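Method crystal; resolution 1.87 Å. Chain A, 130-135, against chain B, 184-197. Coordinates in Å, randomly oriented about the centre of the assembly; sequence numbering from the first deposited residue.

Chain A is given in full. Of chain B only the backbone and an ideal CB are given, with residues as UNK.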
# COMPACT_ATOMS: atom_id res chain seq x y z
N THR A 130 11.21 16.40 -30.31
CA THR A 130 9.87 15.87 -30.09
C THR A 130 9.50 15.91 -28.62
O THR A 130 10.18 15.33 -27.78
CB THR A 130 9.78 14.41 -30.58
OG1 THR A 130 10.16 14.35 -31.96
CG2 THR A 130 8.35 13.90 -30.42
N ARG A 131 8.40 16.59 -28.31
CA ARG A 131 7.93 16.70 -26.93
C ARG A 131 6.42 16.59 -26.87
O ARG A 131 5.72 17.11 -27.74
CB ARG A 131 8.36 18.05 -26.33
CG ARG A 131 9.86 18.26 -26.23
CD ARG A 131 10.46 17.52 -25.04
NE ARG A 131 11.89 17.78 -24.90
CZ ARG A 131 12.85 17.19 -25.61
NH1 ARG A 131 12.54 16.26 -26.51
NH2 ARG A 131 14.12 17.52 -25.41
N LYS A 132 5.91 15.91 -25.85
CA LYS A 132 4.47 15.79 -25.71
C LYS A 132 3.95 17.17 -25.31
O LYS A 132 4.49 17.81 -24.41
CB LYS A 132 4.12 14.77 -24.62
CG LYS A 132 2.62 14.56 -24.43
CD LYS A 132 2.32 13.52 -23.36
CE LYS A 132 2.81 12.14 -23.76
NZ LYS A 132 2.39 11.11 -22.76
N LYS A 133 2.91 17.64 -26.01
CA LYS A 133 2.33 18.95 -25.73
C LYS A 133 0.87 18.76 -25.34
O LYS A 133 0.16 17.95 -25.94
CB LYS A 133 2.41 19.85 -26.96
CG LYS A 133 2.01 21.30 -26.71
CD LYS A 133 1.84 22.07 -28.02
CE LYS A 133 1.82 23.59 -27.79
NZ LYS A 133 0.72 24.02 -26.88
N ARG A 134 0.43 19.51 -24.33
CA ARG A 134 -0.96 19.42 -23.89
C ARG A 134 -1.73 20.69 -24.25
O ARG A 134 -1.16 21.79 -24.29
CB ARG A 134 -1.02 19.19 -22.37
CG ARG A 134 -0.46 20.33 -21.53
CD ARG A 134 -0.39 19.94 -20.07
NE ARG A 134 0.33 20.93 -19.27
CZ ARG A 134 0.67 20.76 -18.00
NH1 ARG A 134 0.36 19.63 -17.37
NH2 ARG A 134 1.33 21.71 -17.35
N THR A 135 -3.01 20.52 -24.52
CA THR A 135 -3.89 21.62 -24.89
C THR A 135 -5.16 21.52 -24.05
O THR A 135 -5.81 20.49 -24.01
CB THR A 135 -4.28 21.54 -26.38
OG1 THR A 135 -3.10 21.58 -27.19
CG2 THR A 135 -5.20 22.70 -26.76
N UNK B 184 7.25 26.64 -23.63
CA UNK B 184 6.34 26.96 -22.54
C UNK B 184 5.92 25.70 -21.78
O UNK B 184 6.21 24.58 -22.22
CB UNK B 184 5.11 27.69 -23.08
N UNK B 185 5.23 25.88 -20.65
CA UNK B 185 4.82 24.76 -19.81
C UNK B 185 3.77 23.80 -20.34
O UNK B 185 3.35 22.89 -19.62
CB UNK B 185 4.30 25.33 -18.49
N UNK B 186 3.32 23.99 -21.58
CA UNK B 186 2.34 23.06 -22.14
C UNK B 186 3.13 21.87 -22.70
O UNK B 186 2.55 20.89 -23.16
CB UNK B 186 1.48 23.72 -23.22
N UNK B 187 4.46 21.98 -22.65
CA UNK B 187 5.36 20.93 -23.15
C UNK B 187 6.06 20.21 -22.01
O UNK B 187 6.40 20.82 -20.99
CB UNK B 187 6.40 21.52 -24.10
N UNK B 188 6.30 18.91 -22.16
CA UNK B 188 7.03 18.18 -21.15
C UNK B 188 8.49 18.53 -21.43
O UNK B 188 8.82 18.98 -22.54
CB UNK B 188 6.76 16.68 -21.19
N UNK B 189 9.36 18.33 -20.45
CA UNK B 189 10.77 18.62 -20.64
C UNK B 189 11.46 17.44 -21.31
O UNK B 189 10.79 16.55 -21.85
CB UNK B 189 11.44 18.95 -19.30
N UNK B 190 12.79 17.43 -21.27
CA UNK B 190 13.56 16.37 -21.88
C UNK B 190 13.48 15.01 -21.23
O UNK B 190 13.92 14.02 -21.83
CB UNK B 190 15.03 16.80 -21.92
N UNK B 191 12.93 14.92 -20.02
CA UNK B 191 12.82 13.62 -19.37
C UNK B 191 11.36 13.21 -19.21
O UNK B 191 11.01 12.42 -18.32
CB UNK B 191 13.51 13.65 -18.01
N UNK B 192 10.51 13.74 -20.08
CA UNK B 192 9.10 13.41 -20.09
C UNK B 192 8.23 13.89 -18.94
O UNK B 192 7.25 13.23 -18.59
CB UNK B 192 8.98 11.89 -20.16
N UNK B 193 8.56 15.03 -18.35
CA UNK B 193 7.77 15.55 -17.24
C UNK B 193 7.26 16.97 -17.47
O UNK B 193 7.95 17.79 -18.07
CB UNK B 193 8.60 15.51 -15.96
N UNK B 194 6.04 17.24 -17.01
CA UNK B 194 5.49 18.59 -17.12
C UNK B 194 5.98 19.33 -15.87
O UNK B 194 6.42 18.70 -14.91
CB UNK B 194 3.96 18.59 -17.23
N UNK B 195 5.90 20.65 -15.89
CA UNK B 195 6.33 21.45 -14.75
C UNK B 195 5.58 21.00 -13.49
O UNK B 195 6.09 21.12 -12.37
CB UNK B 195 6.10 22.94 -15.02
N UNK B 196 4.38 20.46 -13.68
CA UNK B 196 3.54 19.98 -12.59
C UNK B 196 4.30 19.10 -11.59
O UNK B 196 4.18 19.28 -10.38
CB UNK B 196 2.36 19.20 -13.16
N UNK B 197 5.04 18.14 -12.12
CA UNK B 197 5.79 17.20 -11.29
C UNK B 197 6.76 17.88 -10.33
O UNK B 197 6.93 17.42 -9.19
CB UNK B 197 6.56 16.23 -12.18

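Chain A contributes an extended strand, and one backbone bridge, at Lys133(A), ties it to the loop of chain B. Arg131(A), Lys132(A), Lys133(A) and Arg134(A) make this strand strongly basic, so acceptors, acids and aromatic rings are to be expected opposite it.

At position 184 the CB has nothing of chain A within 5.5 Å, but a type I turn starts here, and a short polar side chain could brace it. The residue is Asp184(B): its OD1 accepts from the backbone N of the residue at 186, 2.8 Å away, while OD2 accepts from a water that in turn accepts from Lys133(A) NZ.

Position 185 points sideways, its ideal CB 4.8 Å from Arg134(A) NH2. The backbone does the work, and many residues would fit. Glu185(B) offers its O to Arg134(A) NH2 in a weak 3.3 Å hydrogen bond; its carboxylate is engaged elsewhere in the structure.

Position 186 has its ideal CB 3.4 Å from Arg134(A) O and 3.8 Å from Lys133(A) NZ. So close to the strand and to an amine, a small side chain with an acceptor suits: serine, threonine or aspartate. It is Ser186(B), whose OG accepts from Lys133(A) NZ at 2.9 Å and donates to Asp184(B) OD1 at 2.6 Å, linking amine and acid through a chain of hydrogen bonds. Its backbone O receives Arg134(A) N at 2.8 Å.

Position 187, bridged to Lys133(A), points sideways, its ideal CB 4.2 Å from Lys132(A) O and 4.6 Å from Arg131(A) CB. A long or broad, flat side chain could reach the methylenes of Lys133(A) and cover them. Tyr187(B) lays a ring face against them, Lys133(A) CG lying 3.9 Å from the ring centroid.

At position 188 the backbone N donates to Lys132(A) O at 3.1 Å, extending the pairing. The ideal CB at 188 points sideways, 4.1 Å from Lys132(A) O, and leaves room for a flexible polar chain such as glutamine or glutamate. Gln188(B) packs OE1 3.6 Å from Lys132(A) CB, and OE1 also accepts from a water that accepts from Lys132(A) N.

Position 189 points away and opens a second type I turn; asparagine or aspartate would suit. Asn189(B) OD1 accepts from the backbone N atoms at 191 and 193. At 190 CB leads away and the backbone angles are ordinary, so many residues could serve; Gly190(B) sets its CA over one guanidinium face of Arg131(A), 3.7 Å from Arg131(A) NE. Chain A demands nothing at 191 or 193, where many residues would fit: Cys191(B) and Glu193(B). Positive phi at 192 favours glycine, and Gly192(B) is there.

Position 194 points toward chain A, its ideal CB 3.8 Å from Arg134(A) NH1. An aromatic ring could pave the guanidinium. Tyr194(B) does so, with planes 3° apart and Arg134(A) CZ 4.1 Å from the ring centroid.

Position 195 points sideways, its ideal CB 5.4 Å from Arg134(A) NH2, so various residues would do; Ile195(B) leads its end away. Position 196 points toward Arg134(A), inviting an acid: Asp196(B) forms a two-pronged salt bridge, OD1 to Arg134(A) NH2 and OD2 to Arg134(A) NH1, both 2.9 Å. Position 197, beyond reach, is Ala197(B).

Chain B, residues 184-197: DESYQNGCGEYIDA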
# COMPACT_ATOMS: atom_id res chain seq x y z
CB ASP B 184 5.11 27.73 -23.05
CG ASP B 184 4.24 26.90 -23.99
OD1 ASP B 184 3.88 25.77 -23.64
OD2 ASP B 184 3.91 27.41 -25.09
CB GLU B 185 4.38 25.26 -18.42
CG GLU B 185 3.11 26.08 -18.42
CD GLU B 185 2.67 26.48 -17.02
OE1 GLU B 185 3.55 26.66 -16.15
OE2 GLU B 185 1.45 26.63 -16.79
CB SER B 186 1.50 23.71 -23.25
OG SER B 186 2.24 23.91 -24.44
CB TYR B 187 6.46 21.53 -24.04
CG TYR B 187 6.00 22.13 -25.35
CD1 TYR B 187 5.78 21.32 -26.47
CD2 TYR B 187 5.80 23.50 -25.47
CE1 TYR B 187 5.38 21.88 -27.69
CE2 TYR B 187 5.40 24.07 -26.68
CZ TYR B 187 5.19 23.25 -27.78
OH TYR B 187 4.80 23.81 -28.98
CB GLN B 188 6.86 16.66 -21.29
CG GLN B 188 5.44 16.13 -21.13
CD GLN B 188 5.41 14.61 -21.08
OE1 GLN B 188 6.17 13.94 -21.78
NE2 GLN B 188 4.51 14.06 -20.26
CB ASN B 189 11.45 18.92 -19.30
CG ASN B 189 11.31 17.79 -18.30
OD1 ASN B 189 10.95 16.66 -18.66
ND2 ASN B 189 11.60 18.07 -17.04
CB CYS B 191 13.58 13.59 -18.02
SG CYS B 191 13.05 14.72 -16.70
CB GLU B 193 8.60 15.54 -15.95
CG GLU B 193 9.12 14.17 -15.53
CD GLU B 193 8.08 13.31 -14.83
OE1 GLU B 193 6.90 13.72 -14.73
OE2 GLU B 193 8.45 12.21 -14.36
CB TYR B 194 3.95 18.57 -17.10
CG TYR B 194 3.31 18.05 -18.36
CD1 TYR B 194 2.65 16.82 -18.38
CD2 TYR B 194 3.33 18.80 -19.54
CE1 TYR B 194 2.03 16.35 -19.54
CE2 TYR B 194 2.72 18.34 -20.70
CZ TYR B 194 2.07 17.11 -20.69
OH TYR B 194 1.45 16.67 -21.83
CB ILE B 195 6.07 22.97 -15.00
CG1 ILE B 195 6.49 23.80 -13.79
CG2 ILE B 195 4.60 23.19 -15.32
CD1 ILE B 195 7.98 23.76 -13.50
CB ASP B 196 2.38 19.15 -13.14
CG ASP B 196 1.55 19.91 -14.17
OD1 ASP B 196 2.02 20.95 -14.68
OD2 ASP B 196 0.43 19.44 -14.47
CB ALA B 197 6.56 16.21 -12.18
O HOH W 1 7.55 14.37 -24.00
O HOH W 2 1.63 26.84 -26.45
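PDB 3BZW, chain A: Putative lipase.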